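PDB 6WY9: acyl-CoA dehydrogenase domain protein Tcur3481 from Thermomonospora curvata, which binds FAD and probably catalyses the flavin-dependent dehydrogenation of acyl-CoA thioesters. Local coordinates for residues 270-275 with 308-313; 76-81 with 334-339; 95-100 with 104-109. All blocks are in the same frame, centred on the assembly; numbering follows the deposited sequence.

Contact 1 (270-275 with 308-313); sequences YIEIEA and GLNVVH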
loop_
_atom_site.group_PDB
_atom_site.type_symbol
_atom_site.label_atom_id
_atom_site.label_comp_id
_atom_site.label_asym_id
_atom_site.label_seq_id
_atom_site.Cartn_x
_atom_site.Cartn_y
_atom_site.Cartn_z
ATOM N N TYR B 270 -14.316 -3.034 -2.851
ATOM C CA TYR B 270 -15.407 -2.229 -3.404
ATOM C C TYR B 270 -14.893 -0.905 -3.991
ATOM O O TYR B 270 -15.256 -0.515 -5.106
ATOM C CB TYR B 270 -16.398 -1.990 -2.255
ATOM C CG TYR B 270 -17.723 -1.379 -2.588
ATOM C CD1 TYR B 270 -17.823 -0.009 -2.845
ATOM C CD2 TYR B 270 -18.896 -2.131 -2.528
ATOM C CE1 TYR B 270 -19.066 0.571 -3.114
ATOM C CE2 TYR B 270 -20.134 -1.556 -2.780
ATOM C CZ TYR B 270 -20.203 -0.198 -3.072
ATOM O OH TYR B 270 -21.413 0.416 -3.316
ATOM N N ILE B 271 -14.103 -0.166 -3.205
ATOM C CA ILE B 271 -13.528 1.090 -3.678
ATOM C C ILE B 271 -12.725 0.868 -4.968
ATOM O O ILE B 271 -12.888 1.583 -5.963
ATOM C CB ILE B 271 -12.652 1.702 -2.571
ATOM C CG1 ILE B 271 -13.503 2.302 -1.440
ATOM C CG2 ILE B 271 -11.634 2.752 -3.163
ATOM C CD1 ILE B 271 -12.649 2.453 -0.122
ATOM N N GLU B 272 -11.870 -0.154 -4.975
ATOM C CA GLU B 272 -11.010 -0.370 -6.127
ATOM C C GLU B 272 -11.839 -0.704 -7.356
ATOM O O GLU B 272 -11.504 -0.282 -8.474
ATOM C CB GLU B 272 -10.006 -1.489 -5.832
ATOM C CG GLU B 272 -8.840 -0.985 -4.914
ATOM C CD GLU B 272 -7.989 -2.129 -4.417
ATOM O OE1 GLU B 272 -8.476 -3.300 -4.426
ATOM O OE2 GLU B 272 -6.866 -1.853 -3.984
ATOM N N ILE B 273 -12.909 -1.476 -7.158
ATOM C CA ILE B 273 -13.798 -1.843 -8.251
ATOM C C ILE B 273 -14.512 -0.607 -8.784
ATOM O O ILE B 273 -14.666 -0.436 -10.001
ATOM C CB ILE B 273 -14.789 -2.933 -7.799
ATOM C CG1 ILE B 273 -14.071 -4.283 -7.583
ATOM C CG2 ILE B 273 -16.034 -3.040 -8.785
ATOM C CD1 ILE B 273 -14.984 -5.402 -6.989
ATOM N N GLU B 274 -14.968 0.278 -7.895
ATOM C CA GLU B 274 -15.600 1.516 -8.398
ATOM C C GLU B 274 -14.615 2.350 -9.208
ATOM O O GLU B 274 -14.962 2.901 -10.259
ATOM C CB GLU B 274 -16.179 2.328 -7.234
ATOM C CG GLU B 274 -17.402 1.574 -6.724
ATOM C CD GLU B 274 -18.482 2.411 -6.042
ATOM O OE1 GLU B 274 -18.186 3.455 -5.407
ATOM O OE2 GLU B 274 -19.647 1.975 -6.103
ATOM N N ALA B 275 -13.371 2.428 -8.746
ATOM C CA ALA B 275 -12.340 3.171 -9.471
ATOM C C ALA B 275 -12.041 2.534 -10.832
ATOM O O ALA B 275 -11.932 3.230 -11.845
ATOM C CB ALA B 275 -11.083 3.240 -8.616
ATOM N N GLY B 308 -7.230 -4.582 -9.675
ATOM C CA GLY B 308 -7.790 -5.913 -9.926
ATOM C C GLY B 308 -6.990 -7.016 -9.254
ATOM O O GLY B 308 -7.557 -7.949 -8.669
ATOM N N LEU B 309 -5.666 -6.898 -9.291
ATOM C CA LEU B 309 -4.825 -7.881 -8.629
ATOM C C LEU B 309 -4.972 -7.786 -7.123
ATOM O O LEU B 309 -4.998 -8.821 -6.444
ATOM C CB LEU B 309 -3.363 -7.703 -9.009
ATOM C CG LEU B 309 -2.458 -8.858 -8.566
ATOM C CD1 LEU B 309 -3.077 -10.209 -9.115
ATOM C CD2 LEU B 309 -1.082 -8.594 -9.116
ATOM N N ASN B 310 -5.061 -6.564 -6.568
ATOM C CA ASN B 310 -5.316 -6.464 -5.124
ATOM C C ASN B 310 -6.614 -7.177 -4.751
ATOM O O ASN B 310 -6.659 -7.901 -3.756
ATOM C CB ASN B 310 -5.426 -5.018 -4.644
ATOM C CG ASN B 310 -4.124 -4.267 -4.680
ATOM O OD1 ASN B 310 -3.009 -4.842 -4.745
ATOM N ND2 ASN B 310 -4.258 -2.954 -4.556
ATOM N N VAL B 311 -7.695 -6.930 -5.496
ATOM C CA VAL B 311 -8.974 -7.550 -5.139
ATOM C C VAL B 311 -8.822 -9.066 -5.045
ATOM O O VAL B 311 -9.216 -9.674 -4.046
ATOM C CB VAL B 311 -10.093 -7.168 -6.128
ATOM C CG1 VAL B 311 -11.412 -8.060 -5.833
ATOM C CG2 VAL B 311 -10.404 -5.624 -6.084
ATOM N N VAL B 312 -8.282 -9.710 -6.095
ATOM C CA VAL B 312 -8.266 -11.193 -6.059
ATOM C C VAL B 312 -7.277 -11.739 -5.026
ATOM O O VAL B 312 -7.461 -12.858 -4.558
ATOM C CB VAL B 312 -7.995 -11.825 -7.447
ATOM C CG1 VAL B 312 -9.170 -11.457 -8.462
ATOM C CG2 VAL B 312 -6.582 -11.467 -8.036
ATOM N N HIS B 313 -6.216 -10.998 -4.650
ATOM C CA HIS B 313 -5.439 -11.416 -3.478
ATOM C C HIS B 313 -6.255 -11.300 -2.189
ATOM O O HIS B 313 -6.158 -12.165 -1.292
ATOM C CB HIS B 313 -4.153 -10.572 -3.358
ATOM C CG HIS B 313 -3.002 -11.136 -4.145
ATOM N ND1 HIS B 313 -2.189 -12.149 -3.652
ATOM C CD2 HIS B 313 -2.579 -10.896 -5.410
ATOM C CE1 HIS B 313 -1.263 -12.442 -4.554
ATOM N NE2 HIS B 313 -1.461 -11.684 -5.621
#

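Contact 2 (76-81 with 334-339); sequences EEQGRH and FLWGKQ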
loop_
_atom_site.group_PDB
_atom_site.type_symbol
_atom_site.label_atom_id
_atom_site.label_comp_id
_atom_site.label_asym_id
_atom_site.label_seq_id
_atom_site.Cartn_x
_atom_site.Cartn_y
_atom_site.Cartn_z
ATOM N N GLU B 76 -17.047 -7.799 -19.516
ATOM C CA GLU B 76 -17.224 -7.693 -18.084
ATOM C C GLU B 76 -18.090 -8.839 -17.562
ATOM O O GLU B 76 -17.761 -9.464 -16.540
ATOM C CB GLU B 76 -17.819 -6.329 -17.721
ATOM C CG GLU B 76 -18.068 -6.208 -16.230
ATOM C CD GLU B 76 -18.668 -4.864 -15.792
ATOM O OE1 GLU B 76 -18.918 -3.982 -16.642
ATOM O OE2 GLU B 76 -18.895 -4.697 -14.572
ATOM N N GLU B 77 -19.195 -9.146 -18.242
ATOM C CA GLU B 77 -19.953 -10.337 -17.843
ATOM C C GLU B 77 -19.122 -11.598 -17.973
ATOM O O GLU B 77 -19.260 -12.513 -17.161
ATOM C CB GLU B 77 -21.220 -10.531 -18.684
ATOM C CG GLU B 77 -22.366 -9.769 -18.177
ATOM C CD GLU B 77 -22.682 -10.000 -16.697
ATOM O OE1 GLU B 77 -22.855 -11.143 -16.187
ATOM O OE2 GLU B 77 -22.800 -8.979 -16.053
ATOM N N GLN B 78 -18.326 -11.710 -19.034
ATOM C CA GLN B 78 -17.498 -12.902 -19.155
ATOM C C GLN B 78 -16.573 -13.054 -17.948
ATOM O O GLN B 78 -16.473 -14.143 -17.362
ATOM C CB GLN B 78 -16.686 -12.891 -20.449
ATOM C CG GLN B 78 -15.613 -13.982 -20.375
ATOM C CD GLN B 78 -14.570 -13.912 -21.442
ATOM O OE1 GLN B 78 -14.256 -12.833 -21.990
ATOM N NE2 GLN B 78 -13.960 -15.056 -21.723
ATOM N N GLY B 79 -15.894 -11.971 -17.545
ATOM C CA GLY B 79 -15.011 -12.071 -16.387
ATOM C C GLY B 79 -15.744 -12.394 -15.100
ATOM O O GLY B 79 -15.213 -13.097 -14.231
ATOM N N ARG B 80 -16.983 -11.910 -14.958
ATOM C CA ARG B 80 -17.764 -12.232 -13.760
ATOM C C ARG B 80 -17.901 -13.738 -13.537
ATOM O O ARG B 80 -18.067 -14.193 -12.396
ATOM C CB ARG B 80 -19.146 -11.619 -13.887
ATOM C CG ARG B 80 -19.437 -10.564 -12.920
ATOM C CD ARG B 80 -20.768 -9.955 -13.262
ATOM N NE ARG B 80 -20.812 -8.568 -12.839
ATOM C CZ ARG B 80 -20.732 -7.526 -13.659
ATOM N NH1 ARG B 80 -20.619 -7.693 -14.981
ATOM N NH2 ARG B 80 -20.784 -6.300 -13.145
ATOM N N HIS B 81 -17.861 -14.509 -14.618
ATOM C CA HIS B 81 -18.071 -15.960 -14.597
ATOM C C HIS B 81 -16.841 -16.770 -14.984
ATOM O O HIS B 81 -16.972 -17.979 -15.181
ATOM C CB HIS B 81 -19.197 -16.313 -15.567
ATOM C CG HIS B 81 -20.491 -15.691 -15.182
ATOM N ND1 HIS B 81 -20.932 -14.511 -15.741
ATOM C CD2 HIS B 81 -21.394 -16.033 -14.243
ATOM C CE1 HIS B 81 -22.081 -14.172 -15.183
ATOM N NE2 HIS B 81 -22.379 -15.074 -14.264
ATOM N N PHE B 334 -8.681 -15.734 -8.838
ATOM C CA PHE B 334 -7.268 -15.447 -8.582
ATOM C C PHE B 334 -6.419 -15.699 -9.831
ATOM O O PHE B 334 -5.578 -14.865 -10.212
ATOM C CB PHE B 334 -6.743 -16.298 -7.401
ATOM C CG PHE B 334 -5.321 -16.001 -7.094
ATOM C CD1 PHE B 334 -4.971 -14.779 -6.544
ATOM C CD2 PHE B 334 -4.316 -16.888 -7.453
ATOM C CE1 PHE B 334 -3.620 -14.446 -6.304
ATOM C CE2 PHE B 334 -2.976 -16.575 -7.208
ATOM C CZ PHE B 334 -2.628 -15.340 -6.626
ATOM N N LEU B 335 -6.605 -16.869 -10.472
ATOM C CA LEU B 335 -5.783 -17.215 -11.638
ATOM C C LEU B 335 -6.017 -16.231 -12.796
ATOM O O LEU B 335 -5.062 -15.774 -13.433
ATOM C CB LEU B 335 -6.056 -18.658 -12.098
ATOM C CG LEU B 335 -5.747 -19.773 -11.075
ATOM C CD1 LEU B 335 -6.066 -21.144 -11.674
ATOM C CD2 LEU B 335 -4.244 -19.645 -10.693
ATOM N N TRP B 336 -7.289 -15.943 -13.116
ATOM C CA TRP B 336 -7.611 -14.950 -14.144
ATOM C C TRP B 336 -7.073 -13.562 -13.789
ATOM O O TRP B 336 -6.459 -12.883 -14.628
ATOM C CB TRP B 336 -9.134 -14.874 -14.350
ATOM C CG TRP B 336 -9.678 -15.961 -15.259
ATOM C CD1 TRP B 336 -9.449 -17.297 -15.159
ATOM C CD2 TRP B 336 -10.560 -15.781 -16.395
ATOM N NE1 TRP B 336 -10.134 -17.968 -16.150
ATOM C CE2 TRP B 336 -10.820 -17.057 -16.922
ATOM C CE3 TRP B 336 -11.160 -14.663 -16.993
ATOM C CZ2 TRP B 336 -11.647 -17.263 -18.052
ATOM C CZ3 TRP B 336 -12.006 -14.873 -18.115
ATOM C CH2 TRP B 336 -12.232 -16.162 -18.627
ATOM N N GLY B 337 -7.334 -13.102 -12.563
ATOM C CA GLY B 337 -6.906 -11.763 -12.184
ATOM C C GLY B 337 -5.407 -11.606 -12.311
ATOM O O GLY B 337 -4.916 -10.626 -12.878
ATOM N N LYS B 338 -4.675 -12.597 -11.806
ATOM C CA LYS B 338 -3.220 -12.605 -11.832
ATOM C C LYS B 338 -2.710 -12.578 -13.275
ATOM O O LYS B 338 -1.852 -11.761 -13.634
ATOM C CB LYS B 338 -2.747 -13.845 -11.039
ATOM C CG LYS B 338 -1.310 -14.295 -11.172
ATOM C CD LYS B 338 -0.448 -13.922 -9.925
ATOM C CE LYS B 338 1.065 -14.223 -10.147
ATOM N NZ LYS B 338 1.980 -13.482 -9.138
ATOM N N GLN B 339 -3.245 -13.445 -14.137
ATOM C CA GLN B 339 -2.777 -13.443 -15.522
ATOM C C GLN B 339 -3.092 -12.112 -16.214
ATOM O O GLN B 339 -2.236 -11.532 -16.904
ATOM C CB GLN B 339 -3.424 -14.575 -16.339
ATOM C CG GLN B 339 -2.806 -14.525 -17.771
ATOM C CD GLN B 339 -2.959 -15.834 -18.504
ATOM O OE1 GLN B 339 -2.763 -16.902 -17.921
ATOM N NE2 GLN B 339 -3.289 -15.759 -19.789
#

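Contact 3 (95-100 with 104-109); sequences LAIAEH and EQRDLL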
loop_
_atom_site.group_PDB
_atom_site.type_symbol
_atom_site.label_atom_id
_atom_site.label_comp_id
_atom_site.label_asym_id
_atom_site.label_seq_id
_atom_site.Cartn_x
_atom_site.Cartn_y
_atom_site.Cartn_z
ATOM N N LEU B 95 -12.328 -6.073 -34.323
ATOM C CA LEU B 95 -12.448 -4.620 -34.316
ATOM C C LEU B 95 -11.254 -3.955 -34.993
ATOM O O LEU B 95 -11.418 -2.945 -35.686
ATOM C CB LEU B 95 -12.619 -4.116 -32.878
ATOM C CG LEU B 95 -13.971 -4.378 -32.213
ATOM C CD1 LEU B 95 -13.951 -3.792 -30.752
ATOM C CD2 LEU B 95 -15.053 -3.739 -33.035
ATOM N N ALA B 96 -10.045 -4.507 -34.826
ATOM C CA ALA B 96 -8.889 -4.001 -35.574
ATOM C C ALA B 96 -9.097 -4.151 -37.075
ATOM O O ALA B 96 -8.725 -3.262 -37.861
ATOM C CB ALA B 96 -7.615 -4.733 -35.154
ATOM N N ILE B 97 -9.668 -5.282 -37.504
ATOM C CA ILE B 97 -9.921 -5.459 -38.935
ATOM C C ILE B 97 -10.989 -4.488 -39.398
ATOM O O ILE B 97 -10.913 -3.910 -40.499
ATOM C CB ILE B 97 -10.325 -6.912 -39.249
ATOM C CG1 ILE B 97 -9.109 -7.827 -39.083
ATOM C CG2 ILE B 97 -10.872 -6.999 -40.698
ATOM C CD1 ILE B 97 -9.464 -9.305 -38.897
ATOM N N ALA B 98 -12.028 -4.334 -38.586
ATOM C CA ALA B 98 -13.143 -3.496 -38.995
ATOM C C ALA B 98 -12.679 -2.067 -39.184
ATOM O O ALA B 98 -13.083 -1.399 -40.134
ATOM C CB ALA B 98 -14.264 -3.579 -37.960
ATOM N N GLU B 99 -11.778 -1.602 -38.327
ATOM C CA GLU B 99 -11.396 -0.208 -38.353
ATOM C C GLU B 99 -10.131 0.069 -39.151
ATOM O O GLU B 99 -9.896 1.224 -39.517
ATOM C CB GLU B 99 -11.210 0.296 -36.917
ATOM C CG GLU B 99 -11.007 1.807 -36.841
ATOM C CD GLU B 99 -12.309 2.617 -36.800
ATOM O OE1 GLU B 99 -12.219 3.865 -36.776
ATOM O OE2 GLU B 99 -13.409 2.019 -36.771
ATOM N N HIS B 100 -9.295 -0.941 -39.407
ATOM C CA HIS B 100 -8.009 -0.713 -40.060
ATOM C C HIS B 100 -7.708 -1.703 -41.172
ATOM O O HIS B 100 -6.634 -1.611 -41.782
ATOM C CB HIS B 100 -6.864 -0.770 -39.047
ATOM C CG HIS B 100 -6.994 0.222 -37.937
ATOM N ND1 HIS B 100 -6.571 1.532 -38.055
ATOM C CD2 HIS B 100 -7.510 0.100 -36.695
ATOM C CE1 HIS B 100 -6.812 2.167 -36.920
ATOM N NE2 HIS B 100 -7.377 1.318 -36.081
ATOM N N GLU B 104 -10.727 -6.828 -48.436
ATOM C CA GLU B 104 -10.489 -8.271 -48.361
ATOM C C GLU B 104 -10.456 -8.771 -46.917
ATOM O O GLU B 104 -11.023 -9.825 -46.605
ATOM C CB GLU B 104 -9.184 -8.615 -49.079
ATOM C CG GLU B 104 -8.949 -10.101 -49.309
ATOM C CD GLU B 104 -7.533 -10.516 -48.957
ATOM O OE1 GLU B 104 -7.313 -10.939 -47.801
ATOM O OE2 GLU B 104 -6.642 -10.401 -49.829
ATOM N N GLN B 105 -9.782 -8.039 -46.022
ATOM C CA GLN B 105 -9.723 -8.458 -44.625
ATOM C C GLN B 105 -11.083 -8.343 -43.945
ATOM O O GLN B 105 -11.480 -9.248 -43.201
ATOM C CB GLN B 105 -8.653 -7.656 -43.880
ATOM C CG GLN B 105 -7.261 -7.913 -44.464
ATOM C CD GLN B 105 -6.211 -6.882 -44.066
ATOM O OE1 GLN B 105 -6.534 -5.783 -43.614
ATOM N NE2 GLN B 105 -4.941 -7.237 -44.251
ATOM N N ARG B 106 -11.829 -7.263 -44.210
ATOM C CA ARG B 106 -13.163 -7.128 -43.613
ATOM C C ARG B 106 -14.123 -8.219 -44.084
ATOM O O ARG B 106 -15.125 -8.489 -43.408
ATOM C CB ARG B 106 -13.759 -5.749 -43.920
ATOM C CG ARG B 106 -13.069 -4.602 -43.172
ATOM C CD ARG B 106 -13.740 -3.241 -43.433
ATOM N NE ARG B 106 -13.218 -2.554 -44.618
ATOM C CZ ARG B 106 -13.925 -2.240 -45.703
ATOM N NH1 ARG B 106 -15.217 -2.548 -45.780
ATOM N NH2 ARG B 106 -13.340 -1.610 -46.715
ATOM N N ASP B 107 -13.850 -8.852 -45.224
ATOM C CA ASP B 107 -14.682 -9.981 -45.619
ATOM C C ASP B 107 -14.568 -11.168 -44.668
ATOM O O ASP B 107 -15.397 -12.084 -44.742
ATOM C CB ASP B 107 -14.344 -10.404 -47.052
ATOM C CG ASP B 107 -14.918 -9.446 -48.076
ATOM O OD1 ASP B 107 -15.936 -8.798 -47.756
ATOM O OD2 ASP B 107 -14.354 -9.334 -49.189
ATOM N N LEU B 108 -13.591 -11.170 -43.752
ATOM C CA LEU B 108 -13.531 -12.235 -42.755
ATOM C C LEU B 108 -14.550 -12.056 -41.628
ATOM O O LEU B 108 -14.769 -12.994 -40.845
ATOM C CB LEU B 108 -12.109 -12.321 -42.161
ATOM C CG LEU B 108 -10.907 -12.521 -43.101
ATOM C CD1 LEU B 108 -9.613 -12.465 -42.299
ATOM C CD2 LEU B 108 -10.998 -13.858 -43.767
ATOM N N LEU B 109 -15.162 -10.873 -41.506
ATOM C CA LEU B 109 -15.921 -10.520 -40.303
ATOM C C LEU B 109 -17.251 -11.275 -40.239
ATOM O O LEU B 109 -17.684 -11.682 -39.152
ATOM C CB LEU B 109 -16.140 -8.997 -40.249
ATOM C CG LEU B 109 -14.837 -8.176 -40.060
ATOM C CD1 LEU B 109 -14.992 -6.634 -40.124
ATOM C CD2 LEU B 109 -14.150 -8.586 -38.750
#

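Contact 1 (270-275 with 308-313)
Glu272 and Ile273 meet Asn310 and Val311 in a mixed polar and apolar helix-helix contact, inside the C-terminal helical bundle, between helices 260-288 and 295-319. Over these segments the helices are nearly antiparallel, at 151°, with axes 9.5 Å apart, so side chains rather than backbones do the touching. The polar half is a hydrogen bond from Asn310 ND2 to Glu272 OE2, 2.9 Å long and nearly straight at 166°. It lies in the plane of the asparagine amide but reaches the glutamate oxygen from above the carboxylate plane. Glu272 suits this place because its chain is extended beyond CG, carrying the carboxylate across the gap, and because the acid also forms a salt bridge through OE1 to Arg314. A glycerol molecule is hydrogen-bonded to OE2 as well. Asn310 serves two partners, since its OD1 accepts a hydrogen bond from a basic side chain of a neighbouring subunit. Val311 CG2 bridges the two halves: it lies against Glu272 OE1 at 3.4 Å, and its apolar partner is Ile273 CG1, at 4.2 Å. At chi1 171° this methyl stands beside the valine's backbone N, turned to the facing helix. Helix 215-248 closes the apolar side of the pair: Ile273 rests on Leu232, Ser236 and Leu239, Val311 on Ala235, and beyond helix 295-319 Val312 packs against Phe334 of helix 330-340.

Contact 2 (76-81 with 334-339)
The indole of Trp336 takes Gln78 at its edge and Gly79 at an oblique angle. Gln78 NE2 sits close to the ring plane, 3.7 Å from Trp336 CH2, with the amide turned 82° against the indole, so the flat groups stand almost perpendicular and do not stack. Nor is the amide nitrogen spent on the ring: it is hydrogen-bonded to Ala83 O, and weakly to Val85 O, in the loop that follows helix 67-80. A glutamine suits this place because its chain is long enough to run out past the helix, CG anti to the backbone N (chi1 167°) and the rest extended, and because its amide can satisfy loop carbonyls while the same NE2 lies beside the rim of the indole. Beside it, Gly79 has no side chain, and its CA itself lies 4.5 Å from Trp336 CZ3. The indole also touches Val82, and Val230 and Val234 of helix 215-248.

The last turn of helix 67-80 is braced from within. Arg80 NH1 forms a salt bridge of 2.7 Å to Glu77 OE2, and Arg80 NH2 another to Glu76 OE2, the hydrogen bond in it bent and weak; Glu77 OE2 is shared with Arg17 of helix 5-23. His81 ND1 donates to Glu77 O (3.0 Å, 154°), tying the imidazole to the last turn. Arg80 O in turn accepts from Tyr333 OH, a hydrogen bond from helix 330-340 that accompanies the packing on Trp336. Such packing of an N-terminal helical domain on the C-terminal helical bundle is characteristic of the acyl-CoA dehydrogenase fold.

Contact 3 (95-100 with 104-109)
Leu109 starts out from CB toward helix 87-100 and then divides its branches between Ile97 and Ala98. Its CG comes to 4.2 Å from Ile97 CG2. One methyl, CD1, settles 3.8 Å from Ala98 CB and equally near Ala98 CA, while the other, CD2, lies 4.1 Å from Ile97 CG2. The forked leucine thus straddles two neighbouring positions of the helix, and the small Ala98 lets it come down close to the backbone. Replacing Leu109 by an alanine would probably deprive Ile97 CG2 and Ala98 CB of both methyls and open a gap between the helix and the turn.

From the helix side Ile97 is the main partner. Its CG2, anti to the backbone N, fits against the short helix 103-106, 3.4 Å from Gln105 O and 3.9 Å from Gln105 CB; that carbonyl accepts the backbone bond from Leu108 N. A beta-branched residue suits the place because its CG2 methyl, close to the backbone, can lie against the short helix. Arg106 lies alongside with its hydrocarbon part: CG is 3.5 Å from Ile97 O and CD 3.8 Å from Ala98 O, before the chain bends at chi3 (-88°). Gln105 uses its amide at both ends, OE1 accepting from Thr102 N and NE2 donating to Ala210 O. Arg106 to Leu109 form a type I turn that swings Leu109 back over the helix. Around the two segments, Ile97 and Leu108 rest on Leu177 of strand 172-179, Ala96 on Leu164 of strand 160-169, and Leu95 on Trp218 of helix 215-248.

In the fold
Contacts 1 and 2 form one continuous region, with centres 12 Å apart, because helix 330-340 lies directly against helix 295-319: His313 CE1 meets Phe334 CE1 at 3.6 Å in an edge-to-face pair, and Leu309 CD1 meets Lys338 CA at 3.6 Å. Contact 1 is nested within the chain loop closed by contact 2, and so, separately, is contact 3. The last stands apart, its centre 27 Å from that of contact 2 and 35 Å from that of contact 1. Contact 1 does not touch the flavin: the side chain of Val311 is about 14 Å from a bound reduced FAD, and that of Asn310 about 11 Å from that of FAD-binding His317.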